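Local coordinates for ribulose bisphosphate carboxylase (Pyrococcus horikoshii, PDB 2D69), which probably catalyses the carboxylation of ribulose 1,5-bisphosphate to two molecules of 3-phosphoglycerate, as a form III RuBisCO of an archaeal AMP degradation pathway, at residues A[167-171]-A[201-206]; A[222-228]-A[246-252]; A[311-315]-A[326-330]. All coordinates share one frame; numbering follows the deposited sequence.

Contact 1 (A[167-171]-A[201-206]); sequences VEEYA and ERVRKL. With SO4 (sulfate ion), chain I.
V167 pushes its two methyls against the facing helix between E201 and K205, and a short branched side chain suits this place, where the backbones come near each other. Its CG1 lies 3.7 Å from K205 CB and also touches the carbonyl O of E201, while CG2 rests against the backbone N of R202. One turn on, A171 offers a small apolar patch: its CB is 3.8 Å from K205 CG and CE, and its CA is 4.1 Å from L206 CD1.

K205 starts with CG anti to the backbone N (chi1 -179°), bends at chi2 and then runs straight, which takes the ammonium past A171 to the outer border of the contact. There NZ donates a hydrogen bond of 2.7 Å to O3 of a sulfate, probably from the crystallisation liquor, and E168 OE2 stands 4.0 Å from NZ in a long salt bridge. The anions would balance the lysine's charge.

Y170 forms the buried flank. L206 CG meets the ring edge, 4.3 Å from Y170 CD2, whereas R202 CD approaches obliquely. The guanidinium plane of R202 is turned 73° from the ring; its nitrogens bond to T192 O and D187, and D187 also accepts from Y170 OH, a second shell that probably holds both side chains in place.

The two segments cross at -35°, their axes 9.7 Å apart. Helices 167-179 and 199-217 are successive outer helices of the TIM barrel, and Y170 and L206 pack inward on L185 of strand 184-186 and Y223 of strand 222-224.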
loop_
_atom_site.group_PDB
_atom_site.type_symbol
_atom_site.label_atom_id
_atom_site.label_comp_id
_atom_site.label_asym_id
_atom_site.label_seq_id
_atom_site.Cartn_x
_atom_site.Cartn_y
_atom_site.Cartn_z
ATOM N N VAL A 167 -20.268 -29.094 -6.398
ATOM C CA VAL A 167 -19.221 -28.703 -7.310
ATOM C C VAL A 167 -18.918 -29.883 -8.208
ATOM O O VAL A 167 -18.833 -29.731 -9.427
ATOM C CB VAL A 167 -17.977 -28.172 -6.524
ATOM C CG1 VAL A 167 -16.837 -27.960 -7.403
ATOM C CG2 VAL A 167 -18.370 -26.835 -5.807
ATOM N N GLU A 168 -18.815 -31.067 -7.623
ATOM C CA GLU A 168 -18.477 -32.272 -8.380
ATOM C C GLU A 168 -19.567 -32.659 -9.386
ATOM O O GLU A 168 -19.288 -33.050 -10.497
ATOM C CB GLU A 168 -18.248 -33.452 -7.426
ATOM C CG GLU A 168 -17.712 -34.704 -8.111
ATOM C CD GLU A 168 -16.483 -34.422 -8.987
ATOM O OE1 GLU A 168 -16.370 -34.983 -10.104
ATOM O OE2 GLU A 168 -15.624 -33.609 -8.574
ATOM N N GLU A 169 -20.823 -32.529 -8.979
ATOM C CA GLU A 169 -21.934 -32.942 -9.833
ATOM C C GLU A 169 -22.014 -31.934 -10.980
ATOM O O GLU A 169 -22.301 -32.284 -12.114
ATOM C CB GLU A 169 -23.242 -32.972 -9.054
ATOM C CG GLU A 169 -23.390 -34.027 -7.954
ATOM C CD GLU A 169 -24.514 -33.705 -6.945
ATOM O OE1 GLU A 169 -24.869 -32.534 -6.728
ATOM O OE2 GLU A 169 -25.078 -34.629 -6.345
ATOM N N TYR A 170 -21.733 -30.658 -10.683
ATOM C CA TYR A 170 -21.801 -29.629 -11.705
ATOM C C TYR A 170 -20.677 -29.849 -12.720
ATOM O O TYR A 170 -20.898 -29.713 -13.907
ATOM C CB TYR A 170 -21.684 -28.244 -11.100
ATOM C CG TYR A 170 -22.408 -27.142 -11.810
ATOM C CD1 TYR A 170 -23.793 -27.138 -11.863
ATOM C CD2 TYR A 170 -21.724 -26.068 -12.397
ATOM C CE1 TYR A 170 -24.501 -26.127 -12.484
ATOM C CE2 TYR A 170 -22.456 -25.006 -13.012
ATOM C CZ TYR A 170 -23.847 -25.064 -13.046
ATOM O OH TYR A 170 -24.646 -24.054 -13.593
ATOM N N ALA A 171 -19.499 -30.245 -12.241
ATOM C CA ALA A 171 -18.374 -30.579 -13.120
ATOM C C ALA A 171 -18.731 -31.675 -14.095
ATOM O O ALA A 171 -18.277 -31.665 -15.246
ATOM C CB ALA A 171 -17.152 -30.979 -12.307
ATOM N N GLU A 201 -14.732 -22.448 -5.150
ATOM C CA GLU A 201 -14.533 -23.888 -5.398
ATOM C C GLU A 201 -15.066 -24.255 -6.779
ATOM O O GLU A 201 -14.437 -24.980 -7.513
ATOM C CB GLU A 201 -15.192 -24.716 -4.300
ATOM C CG GLU A 201 -14.547 -24.529 -2.926
ATOM C CD GLU A 201 -15.267 -25.280 -1.792
ATOM O OE1 GLU A 201 -15.016 -24.870 -0.613
ATOM O OE2 GLU A 201 -16.047 -26.265 -2.073
ATOM N N ARG A 202 -16.208 -23.693 -7.155
ATOM C CA ARG A 202 -16.746 -23.906 -8.493
ATOM C C ARG A 202 -15.797 -23.363 -9.580
ATOM O O ARG A 202 -15.480 -24.098 -10.532
ATOM C CB ARG A 202 -18.105 -23.252 -8.636
ATOM C CG ARG A 202 -18.834 -23.698 -9.882
ATOM C CD ARG A 202 -20.297 -23.407 -9.799
ATOM N NE ARG A 202 -20.668 -22.029 -10.114
ATOM C CZ ARG A 202 -21.171 -21.179 -9.223
ATOM N NH1 ARG A 202 -21.242 -21.508 -7.938
ATOM N NH2 ARG A 202 -21.618 -20.016 -9.640
ATOM N N VAL A 203 -15.273 -22.138 -9.425
ATOM C CA VAL A 203 -14.311 -21.648 -10.435
ATOM C C VAL A 203 -13.088 -22.505 -10.569
ATOM O O VAL A 203 -12.649 -22.824 -11.678
ATOM C CB VAL A 203 -13.877 -20.132 -10.338
ATOM C CG1 VAL A 203 -14.918 -19.264 -9.724
ATOM C CG2 VAL A 203 -12.579 -19.941 -9.652
ATOM N N ARG A 204 -12.475 -22.877 -9.465
ATOM C CA ARG A 204 -11.293 -23.757 -9.564
ATOM C C ARG A 204 -11.602 -25.010 -10.324
ATOM O O ARG A 204 -10.820 -25.439 -11.216
ATOM C CB ARG A 204 -10.778 -24.107 -8.193
ATOM C CG ARG A 204 -10.191 -22.908 -7.462
ATOM C CD ARG A 204 -9.808 -23.276 -6.047
ATOM N NE ARG A 204 -9.514 -22.166 -5.191
ATOM C CZ ARG A 204 -9.914 -22.068 -3.917
ATOM N NH1 ARG A 204 -10.726 -22.980 -3.333
ATOM N NH2 ARG A 204 -9.537 -21.001 -3.235
ATOM N N LYS A 205 -12.722 -25.650 -10.006
ATOM C CA LYS A 205 -12.996 -26.934 -10.668
ATOM C C LYS A 205 -13.420 -26.802 -12.116
ATOM O O LYS A 205 -12.909 -27.492 -12.973
ATOM C CB LYS A 205 -14.036 -27.742 -9.881
ATOM C CG LYS A 205 -14.414 -29.120 -10.421
ATOM C CD LYS A 205 -13.243 -30.092 -10.408
ATOM C CE LYS A 205 -13.691 -31.450 -10.920
ATOM N NZ LYS A 205 -12.567 -32.487 -10.854
ATOM N N LEU A 206 -14.360 -25.917 -12.401
ATOM C CA LEU A 206 -15.014 -25.929 -13.712
ATOM C C LEU A 206 -14.115 -25.476 -14.843
ATOM O O LEU A 206 -14.258 -25.937 -15.976
ATOM C CB LEU A 206 -16.282 -25.093 -13.688
ATOM C CG LEU A 206 -17.561 -25.820 -13.301
ATOM C CD1 LEU A 206 -18.001 -26.687 -14.425
ATOM C CD2 LEU A 206 -17.355 -26.637 -11.993
HETATM S S SO4 I . -11.101 -32.409 -14.738
HETATM O O1 SO4 I . -10.141 -33.495 -14.893
HETATM O O2 SO4 I . -12.241 -32.646 -15.623
HETATM O O3 SO4 I . -11.525 -32.333 -13.341
HETATM O O4 SO4 I . -10.450 -31.160 -15.108
#

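Contact 2 (A[222-228]-A[246-252]); sequences EYLINIT and GQYVMID
L224 drops one methyl onto the ring of Y248: CD2 sits 3.5 Å from the ring centroid and 16° off its normal, a CH-pi contact over the face. E222 meets the same ring at its edge, with CB 3.7 Å from Y248 CD1, so the flat aromatic fits into the angle between the two side chains. The E222 chain bends at chi2, and its carboxylate takes Q247 N on OE2 at 2.9 Å, from above its plane, and Y223 N on OE1. R210 also pairs with OE2. With an alanine here, Q247 N, Y223 N and R210 would probably lose their acceptor, and the ring edge its contact with CG, though CB would remain.

These are the third and fourth strands of the TIM barrel, joined through helix 231-244 in a beta-alpha-beta crossover. The parallel pairing is confined to a single bridge at N226 and M250: M250 N donates to I225 O at 2.9 Å, and I227 N to M250 O at 3.2 Å. M250 packs its CB against the carbonyl O atoms of L224 and I225.

On the side of helix 231-244, I227 is the bump. With CG1 between its backbone N and carbonyl carbon (chi1 65°), it fills the groove between V249 and I251, CG2 lying 3.8 Å from V249 CG1 and CG1 3.8 Å from I251 CG1. T228 OG1 accepts D252 N at 2.9 Å, which probably helps to hold the backbone of D252, whose side chain lies beside E189 and H278, predicted metal-binding and catalytic residues.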
loop_
_atom_site.group_PDB
_atom_site.type_symbol
_atom_site.label_atom_id
_atom_site.label_comp_id
_atom_site.label_asym_id
_atom_site.label_seq_id
_atom_site.Cartn_x
_atom_site.Cartn_y
_atom_site.Cartn_z
ATOM N N GLU A 222 -16.576 -21.943 -23.021
ATOM C CA GLU A 222 -16.682 -20.858 -22.059
ATOM C C GLU A 222 -17.837 -21.070 -21.102
ATOM O O GLU A 222 -18.602 -22.033 -21.218
ATOM C CB GLU A 222 -16.753 -19.501 -22.755
ATOM C CG GLU A 222 -15.426 -18.791 -22.678
ATOM C CD GLU A 222 -14.995 -18.410 -21.254
ATOM O OE1 GLU A 222 -15.839 -18.290 -20.333
ATOM O OE2 GLU A 222 -13.787 -18.185 -21.070
ATOM N N TYR A 223 -17.929 -20.151 -20.146
ATOM C CA TYR A 223 -18.751 -20.337 -18.965
ATOM C C TYR A 223 -19.320 -18.996 -18.533
ATOM O O TYR A 223 -18.587 -18.133 -18.068
ATOM C CB TYR A 223 -17.883 -20.937 -17.834
ATOM C CG TYR A 223 -18.630 -21.311 -16.564
ATOM C CD1 TYR A 223 -20.011 -21.322 -16.512
ATOM C CD2 TYR A 223 -17.947 -21.654 -15.419
ATOM C CE1 TYR A 223 -20.667 -21.628 -15.365
ATOM C CE2 TYR A 223 -18.615 -22.000 -14.253
ATOM C CZ TYR A 223 -19.949 -21.971 -14.222
ATOM O OH TYR A 223 -20.609 -22.288 -13.066
ATOM N N LEU A 224 -20.626 -18.858 -18.665
ATOM C CA LEU A 224 -21.346 -17.700 -18.258
ATOM C C LEU A 224 -21.656 -17.899 -16.807
ATOM O O LEU A 224 -22.774 -18.248 -16.415
ATOM C CB LEU A 224 -22.628 -17.547 -19.073
ATOM C CG LEU A 224 -22.400 -17.634 -20.591
ATOM C CD1 LEU A 224 -23.721 -17.631 -21.307
ATOM C CD2 LEU A 224 -21.520 -16.546 -21.133
ATOM N N ILE A 225 -20.644 -17.638 -16.003
ATOM C CA ILE A 225 -20.669 -17.891 -14.574
ATOM C C ILE A 225 -21.287 -16.742 -13.847
ATOM O O ILE A 225 -20.900 -15.593 -14.066
ATOM C CB ILE A 225 -19.224 -18.216 -14.098
ATOM C CG1 ILE A 225 -19.237 -18.610 -12.609
ATOM C CG2 ILE A 225 -18.250 -17.054 -14.339
ATOM C CD1 ILE A 225 -18.043 -19.414 -12.238
ATOM N N ASN A 226 -22.255 -17.045 -12.976
ATOM C CA ASN A 226 -23.041 -16.030 -12.275
ATOM C C ASN A 226 -22.304 -15.400 -11.079
ATOM O O ASN A 226 -22.167 -16.012 -10.043
ATOM C CB ASN A 226 -24.307 -16.673 -11.815
ATOM C CG ASN A 226 -25.331 -15.702 -11.338
ATOM O OD1 ASN A 226 -26.484 -16.087 -11.051
ATOM N ND2 ASN A 226 -24.998 -14.447 -11.347
ATOM N N ILE A 227 -21.830 -14.174 -11.250
ATOM C CA ILE A 227 -21.093 -13.412 -10.215
ATOM C C ILE A 227 -22.020 -12.455 -9.458
ATOM O O ILE A 227 -21.582 -11.694 -8.620
ATOM C CB ILE A 227 -19.962 -12.596 -10.820
ATOM C CG1 ILE A 227 -20.463 -11.499 -11.742
ATOM C CG2 ILE A 227 -18.980 -13.509 -11.692
ATOM C CD1 ILE A 227 -19.389 -10.408 -11.995
ATOM N N THR A 228 -23.290 -12.486 -9.783
ATOM C CA THR A 228 -24.265 -11.595 -9.157
ATOM C C THR A 228 -24.163 -11.688 -7.617
ATOM O O THR A 228 -24.022 -12.777 -7.051
ATOM C CB THR A 228 -25.658 -11.984 -9.585
ATOM O OG1 THR A 228 -25.775 -11.950 -10.995
ATOM C CG2 THR A 228 -26.704 -11.008 -9.081
ATOM N N GLY A 246 -10.952 -17.347 -17.316
ATOM C CA GLY A 246 -12.247 -17.097 -17.920
ATOM C C GLY A 246 -12.310 -15.799 -18.676
ATOM O O GLY A 246 -11.626 -14.820 -18.320
ATOM N N GLN A 247 -13.157 -15.757 -19.703
ATOM C CA GLN A 247 -13.389 -14.528 -20.455
ATOM C C GLN A 247 -14.797 -14.005 -20.404
ATOM O O GLN A 247 -15.106 -13.059 -21.119
ATOM C CB GLN A 247 -12.934 -14.659 -21.923
ATOM C CG GLN A 247 -11.462 -15.052 -22.058
ATOM C CD GLN A 247 -10.903 -15.131 -23.512
ATOM O OE1 GLN A 247 -10.920 -16.210 -24.121
ATOM N NE2 GLN A 247 -10.331 -14.019 -24.017
ATOM N N TYR A 248 -15.658 -14.602 -19.580
ATOM C CA TYR A 248 -17.050 -14.167 -19.410
ATOM C C TYR A 248 -17.510 -14.164 -17.943
ATOM O O TYR A 248 -17.147 -15.017 -17.167
ATOM C CB TYR A 248 -17.966 -15.180 -20.107
ATOM C CG TYR A 248 -18.408 -15.056 -21.564
ATOM C CD1 TYR A 248 -18.001 -16.018 -22.534
ATOM C CD2 TYR A 248 -19.325 -14.132 -21.947
ATOM C CE1 TYR A 248 -18.542 -16.017 -23.811
ATOM C CE2 TYR A 248 -19.828 -14.094 -23.244
ATOM C CZ TYR A 248 -19.441 -15.048 -24.166
ATOM O OH TYR A 248 -19.993 -15.017 -25.407
ATOM N N VAL A 249 -18.319 -13.182 -17.577
ATOM C CA VAL A 249 -19.133 -13.241 -16.371
ATOM C C VAL A 249 -20.555 -12.927 -16.750
ATOM O O VAL A 249 -20.813 -12.160 -17.694
ATOM C CB VAL A 249 -18.607 -12.267 -15.277
ATOM C CG1 VAL A 249 -17.207 -12.628 -14.923
ATOM C CG2 VAL A 249 -18.607 -10.807 -15.746
ATOM N N MET A 250 -21.484 -13.470 -15.957
ATOM C CA MET A 250 -22.881 -13.250 -16.098
ATOM C C MET A 250 -23.331 -12.394 -14.916
ATOM O O MET A 250 -22.936 -12.630 -13.767
ATOM C CB MET A 250 -23.629 -14.581 -16.074
ATOM C CG MET A 250 -25.146 -14.448 -15.674
ATOM S SD MET A 250 -25.940 -16.068 -15.886
ATOM C CE MET A 250 -27.154 -15.894 -14.712
ATOM N N ILE A 251 -24.120 -11.394 -15.208
ATOM C CA ILE A 251 -24.664 -10.536 -14.174
ATOM C C ILE A 251 -26.170 -10.450 -14.399
ATOM O O ILE A 251 -26.603 -10.219 -15.511
ATOM C CB ILE A 251 -24.025 -9.142 -14.232
ATOM C CG1 ILE A 251 -22.494 -9.206 -14.038
ATOM C CG2 ILE A 251 -24.596 -8.240 -13.157
ATOM C CD1 ILE A 251 -21.783 -7.860 -14.191
ATOM N N ASP A 252 -26.938 -10.634 -13.341
ATOM C CA ASP A 252 -28.354 -10.368 -13.292
ATOM C C ASP A 252 -28.514 -8.828 -13.172
ATOM O O ASP A 252 -28.500 -8.287 -12.075
ATOM C CB ASP A 252 -29.070 -11.023 -12.075
ATOM C CG ASP A 252 -28.995 -12.563 -12.025
ATOM O OD1 ASP A 252 -28.634 -13.210 -13.058
ATOM O OD2 ASP A 252 -29.297 -13.223 -10.958
HETATM O O HOH W 1 -15.521 -17.187 -17.843
HETATM O O HOH W 2 -11.580 -18.441 -22.779
#

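Contact 3 (A[311-315]-A[326-330]); sequences HTGTA and IKRIN
T312 and N330 make the polar link between the chain after strand 309-311 and helix 323-334. N330 ND2 donates to T312 OG1 over 2.7 Å, with an N-H...O angle of 155°, and the hydroxyl oxygen lies almost exactly in the amide plane, which suits a well-directed bond from a flat donor. Threonine fits because its first torsion (chi1 55°) sets OG1 between its own backbone N and carbonyl carbon, facing the asparagine, while the methyl turns to I329.

The apolar contacts lie around that bond. T312 CG2 lies 3.5 Å from I329 CG2, the two side chains sliding past each other in opposite directions; I329 in turn packs on helix 295-305. I326 reaches further along the chain with its terminal methyl, CD1 being 3.7 Å from T314 N and 3.8 Å from G313 C, while its CG1 borders T312 O.

The third kind is a matter of backbone shape. G313 has a positive phi (109°), at which a CB would press on the carbonyl O of T312; the conformation alone calls for glycine, and I326, with CD1 only 3.0 Å from such a CB, would crowd it further. Backbone bonds from T312 to V346 and from T314 to G321 fix the chain from outside the pair.

The intervening residues are loop 6 of the RuBisCO barrel, which holds K318, the predicted transition-state stabiliser. H311, at the end of strand 309-311, is directed away from the helix, and its ring meets those of H278 and H276. With no charged group in the contact, one directed bond between buried polar side chains and close methyl packing probably fix the base of this loop against its helix, while H311, a predicted substrate-binding residue, takes no part.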
loop_
_atom_site.group_PDB
_atom_site.type_symbol
_atom_site.label_atom_id
_atom_site.label_comp_id
_atom_site.label_asym_id
_atom_site.label_seq_id
_atom_site.Cartn_x
_atom_site.Cartn_y
_atom_site.Cartn_z
ATOM N N HIS A 311 -30.370 -11.224 -23.016
ATOM C CA HIS A 311 -31.600 -11.957 -23.304
ATOM C C HIS A 311 -32.601 -10.987 -23.851
ATOM O O HIS A 311 -32.800 -9.968 -23.227
ATOM C CB HIS A 311 -32.178 -12.561 -21.997
ATOM C CG HIS A 311 -31.386 -13.720 -21.454
ATOM N ND1 HIS A 311 -31.576 -15.015 -21.889
ATOM C CD2 HIS A 311 -30.432 -13.785 -20.493
ATOM C CE1 HIS A 311 -30.742 -15.820 -21.243
ATOM N NE2 HIS A 311 -30.049 -15.103 -20.378
ATOM N N THR A 312 -33.241 -11.300 -24.979
ATOM C CA THR A 312 -34.372 -10.492 -25.504
ATOM C C THR A 312 -35.759 -11.182 -25.701
ATOM O O THR A 312 -36.726 -10.465 -25.983
ATOM C CB THR A 312 -33.990 -9.881 -26.838
ATOM O OG1 THR A 312 -33.570 -10.926 -27.714
ATOM C CG2 THR A 312 -32.734 -8.972 -26.689
ATOM N N GLY A 313 -35.848 -12.511 -25.597
ATOM C CA GLY A 313 -37.073 -13.266 -25.963
ATOM C C GLY A 313 -36.950 -14.110 -27.244
ATOM O O GLY A 313 -35.950 -13.975 -27.928
ATOM N N THR A 314 -37.936 -14.969 -27.578
ATOM C CA THR A 314 -37.922 -15.787 -28.842
ATOM C C THR A 314 -39.266 -16.027 -29.542
ATOM O O THR A 314 -40.332 -15.741 -28.971
ATOM C CB THR A 314 -37.406 -17.198 -28.586
ATOM O OG1 THR A 314 -38.236 -17.850 -27.602
ATOM C CG2 THR A 314 -36.017 -17.137 -28.024
ATOM N N ALA A 315 -39.190 -16.616 -30.748
ATOM C CA ALA A 315 -40.362 -17.051 -31.502
ATOM C C ALA A 315 -40.359 -18.589 -31.727
ATOM O O ALA A 315 -39.659 -19.176 -32.588
ATOM C CB ALA A 315 -40.505 -16.278 -32.808
ATOM N N ILE A 326 -39.655 -8.120 -30.467
ATOM C CA ILE A 326 -38.402 -8.792 -30.265
ATOM C C ILE A 326 -37.435 -8.472 -31.376
ATOM O O ILE A 326 -36.249 -8.193 -31.114
ATOM C CB ILE A 326 -38.597 -10.278 -30.143
ATOM C CG1 ILE A 326 -39.333 -10.565 -28.822
ATOM C CG2 ILE A 326 -37.213 -11.004 -30.168
ATOM C CD1 ILE A 326 -39.804 -11.989 -28.709
ATOM N N LYS A 327 -37.948 -8.513 -32.601
ATOM C CA LYS A 327 -37.161 -8.187 -33.771
ATOM C C LYS A 327 -36.661 -6.725 -33.700
ATOM O O LYS A 327 -35.568 -6.454 -34.117
ATOM C CB LYS A 327 -37.968 -8.420 -35.053
ATOM C CG LYS A 327 -37.126 -8.258 -36.326
ATOM C CD LYS A 327 -35.984 -9.340 -36.396
ATOM C CE LYS A 327 -35.330 -9.438 -37.807
ATOM N NZ LYS A 327 -34.711 -8.129 -38.251
ATOM N N ARG A 328 -37.466 -5.805 -33.173
ATOM C CA ARG A 328 -37.046 -4.428 -32.993
ATOM C C ARG A 328 -35.834 -4.372 -32.030
ATOM O O ARG A 328 -34.813 -3.739 -32.336
ATOM C CB ARG A 328 -38.201 -3.563 -32.458
ATOM C CG ARG A 328 -37.908 -2.047 -32.388
ATOM C CD ARG A 328 -39.037 -1.170 -31.771
ATOM N NE ARG A 328 -40.342 -1.797 -31.973
ATOM C CZ ARG A 328 -41.014 -1.823 -33.129
ATOM N NH1 ARG A 328 -40.517 -1.218 -34.209
ATOM N NH2 ARG A 328 -42.200 -2.444 -33.206
ATOM N N ILE A 329 -35.939 -5.074 -30.907
ATOM C CA ILE A 329 -34.865 -5.074 -29.942
ATOM C C ILE A 329 -33.587 -5.636 -30.537
ATOM O O ILE A 329 -32.519 -5.026 -30.366
ATOM C CB ILE A 329 -35.252 -5.798 -28.678
ATOM C CG1 ILE A 329 -36.420 -5.044 -28.028
ATOM C CG2 ILE A 329 -34.064 -5.839 -27.696
ATOM C CD1 ILE A 329 -37.177 -5.809 -27.008
ATOM N N ASN A 330 -33.669 -6.780 -31.213
ATOM C CA ASN A 330 -32.465 -7.414 -31.748
ATOM C C ASN A 330 -31.814 -6.538 -32.808
ATOM O O ASN A 330 -30.585 -6.475 -32.877
ATOM C CB ASN A 330 -32.755 -8.792 -32.386
ATOM C CG ASN A 330 -33.038 -9.921 -31.353
ATOM O OD1 ASN A 330 -33.122 -11.099 -31.736
ATOM N ND2 ASN A 330 -33.207 -9.579 -30.082
#

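All three contacts belong to the TIM-barrel domain, at different depths. Contact 1 joins two outer helices; its middle is buried, but its outer border carries charged side chains, and K205 there holds a sulfate. Contact 2 lies deeper, between neighbouring barrel strands, and relies on backbone bonds, a buried carboxylate and shape fit. Contacts 1 and 2 touch: R202 NE probably bonds to Y223 OH, and V203 packs on I225. Contact 3, its centre about 32 Å from that of contact 1, is buried and uncharged, and probably holds the base of loop 6 against its helix. All three come near predicted active-site residues, contact 1 through Y170, near D188 and K186, contacts 2 and 3 more closely.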